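Local coordinates for glucosamine--fructose-6-phosphate aminotransferase [isomerizing] (Francisella tularensis subsp. tularensis, PDB 3TBF) that catalyses the formation of glucosamine 6-phosphate from fructose 6-phosphate and glutamine, its C-terminal SIS-domain fragment carrying the isomerase half, at the interface of chains A and B. Sequence-based numbering; all coordinates share one arbitrary frame. Chains: chain A/B, Glucosamine--fructose-6-phosphate aminotransferase [isomerizing].

The interface of chains A and B. Residues chain A 260, 271-272; chain B 250-251, 254-256.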
loop_
_atom_site.group_PDB
_atom_site.type_symbol
_atom_site.label_atom_id
_atom_site.label_comp_id
_atom_site.label_asym_id
_atom_site.label_seq_id
_atom_site.Cartn_x
_atom_site.Cartn_y
_atom_site.Cartn_z
ATOM N N TYR A 260 -8.707 4.626 0.256
ATOM C CA TYR A 260 -8.229 4.637 -1.137
ATOM C C TYR A 260 -7.623 5.998 -1.441
ATOM O O TYR A 260 -8.127 7.008 -0.942
ATOM C CB TYR A 260 -9.381 4.381 -2.073
ATOM C CG TYR A 260 -9.959 2.966 -1.998
ATOM C CD1 TYR A 260 -9.450 1.931 -2.797
ATOM C CD2 TYR A 260 -11.059 2.687 -1.185
ATOM C CE1 TYR A 260 -9.995 0.665 -2.745
ATOM C CE2 TYR A 260 -11.595 1.442 -1.108
ATOM C CZ TYR A 260 -11.082 0.421 -1.899
ATOM O OH TYR A 260 -11.680 -0.840 -1.829
ATOM N N ALA A 271 -17.176 0.797 -7.732
ATOM C CA ALA A 271 -18.093 -0.343 -7.694
ATOM C C ALA A 271 -18.818 -0.505 -6.349
ATOM O O ALA A 271 -20.008 -0.785 -6.308
ATOM C CB ALA A 271 -17.349 -1.638 -8.064
ATOM N N LEU A 272 -18.089 -0.320 -5.254
ATOM C CA LEU A 272 -18.621 -0.534 -3.897
ATOM C C LEU A 272 -19.606 0.542 -3.403
ATOM O O LEU A 272 -20.424 0.295 -2.493
ATOM C CB LEU A 272 -17.459 -0.632 -2.902
ATOM C CG LEU A 272 -16.476 -1.790 -3.073
ATOM C CD1 LEU A 272 -15.504 -1.793 -1.886
ATOM C CD2 LEU A 272 -17.225 -3.125 -3.184
ATOM N N LYS B 250 -14.062 -7.479 -6.168
ATOM C CA LYS B 250 -14.715 -6.205 -5.953
ATOM C C LYS B 250 -15.265 -5.586 -7.262
ATOM O O LYS B 250 -16.399 -5.105 -7.329
ATOM C CB LYS B 250 -13.649 -5.305 -5.337
ATOM C CG LYS B 250 -14.034 -4.002 -4.952
ATOM C CD LYS B 250 -12.897 -3.291 -4.159
ATOM C CE LYS B 250 -11.480 -3.831 -4.458
ATOM N NZ LYS B 250 -10.400 -2.874 -4.145
ATOM N N GLU B 251 -14.452 -5.610 -8.302
ATOM C CA GLU B 251 -14.746 -4.897 -9.528
ATOM C C GLU B 251 -15.944 -5.497 -10.259
ATOM O O GLU B 251 -16.670 -4.772 -10.929
ATOM C CB GLU B 251 -13.537 -4.970 -10.445
ATOM C CG GLU B 251 -13.168 -3.728 -11.188
ATOM C CD GLU B 251 -11.899 -3.955 -12.051
ATOM O OE1 GLU B 251 -11.354 -5.106 -12.069
ATOM O OE2 GLU B 251 -11.438 -2.980 -12.704
ATOM N N TYR B 254 -18.940 -6.768 -6.979
ATOM C CA TYR B 254 -19.252 -5.687 -6.039
ATOM C C TYR B 254 -19.212 -6.107 -4.557
ATOM O O TYR B 254 -19.642 -5.348 -3.734
ATOM C CB TYR B 254 -20.607 -5.028 -6.361
ATOM C CG TYR B 254 -20.835 -4.669 -7.833
ATOM C CD1 TYR B 254 -19.801 -4.170 -8.625
ATOM C CD2 TYR B 254 -22.095 -4.783 -8.416
ATOM C CE1 TYR B 254 -19.999 -3.827 -9.950
ATOM C CE2 TYR B 254 -22.301 -4.432 -9.749
ATOM C CZ TYR B 254 -21.245 -3.949 -10.498
ATOM O OH TYR B 254 -21.429 -3.619 -11.811
ATOM N N ILE B 255 -18.657 -7.271 -4.216
ATOM C CA ILE B 255 -18.358 -7.603 -2.819
ATOM C C ILE B 255 -17.246 -6.704 -2.277
ATOM O O ILE B 255 -16.298 -6.355 -3.002
ATOM C CB ILE B 255 -17.901 -9.061 -2.675
ATOM C CG1 ILE B 255 -19.122 -9.980 -2.754
ATOM C CG2 ILE B 255 -17.214 -9.298 -1.358
ATOM C CD1 ILE B 255 -18.860 -11.401 -3.133
ATOM N N HIS B 256 -17.326 -6.356 -0.997
ATOM C CA HIS B 256 -16.274 -5.565 -0.400
ATOM C C HIS B 256 -15.121 -6.475 -0.018
ATOM O O HIS B 256 -15.021 -6.949 1.107
ATOM C CB HIS B 256 -16.779 -4.762 0.795
ATOM C CG HIS B 256 -15.807 -3.717 1.272
ATOM N ND1 HIS B 256 -16.103 -2.833 2.282
ATOM C CD2 HIS B 256 -14.544 -3.420 0.872
ATOM C CE1 HIS B 256 -15.063 -2.052 2.495
ATOM N NE2 HIS B 256 -14.106 -2.383 1.651
#
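The side-chain amine nitrogen NZ of B:Lys250 gives a weak hydrogen bond to the phenol oxygen OH of A:Tyr260, 3.3 Å away. The two side chains run toward each other from opposite directions, and NZ arrives at the edge of the tyrosine ring, in its plane, beside CE1 rather than over a face. B:Lys250, on helix 238-253, starts with CG anti to its backbone N (chi1 -177°) and bends at chi3 (24°), a turn that carries the amine toward the phenol while the methylenes stay against A:Leu272.

That leucine is the apolar centre of the patch. It crosses the lysine chain at about a right angle, its CD2 methyl 3.8 Å from CG of B:Lys250. The other methyl, CD1, sits over the face of the B:His256 imidazole in a CH-pi contact, 3.8 Å from the ring centroid and displaced toward CD2 of the imidazole. In B:His256 the ring carbon CG is anti to the backbone N (chi1 -168°), which directs the imidazole toward this methyl. CD2 of A:Leu272 also packs against backbone, 3.3 Å from the carbonyl O of B:Tyr254 and close to that of B:Ile255. The fork of the leucine is thus shared between the lysine chain, the histidine ring and the turn between helix 238-253 and strand 256-261.

Next to it, the A:Ala271 methyl CB meets the ring of B:Tyr254 at CD1, 3.6 Å away, and also lies near the carbonyl O of B:Lys250. A:Leu272 and A:Ala271 bury 69 and 51 Å², and the weak lysine–tyrosine bond lies beside packing of methyl groups against a ring, a lysine chain and backbone carbonyls. Repeated about the two-fold axis, the patch probably helps hold together the isomerase-domain dimer expected for this family. It probably also sets the loop preceding A:Ala271, which brings a catalytic histidine into the partner's active site, against the helix carrying B:Glu251, the likely catalytic base, linking dimerisation to a composite active site.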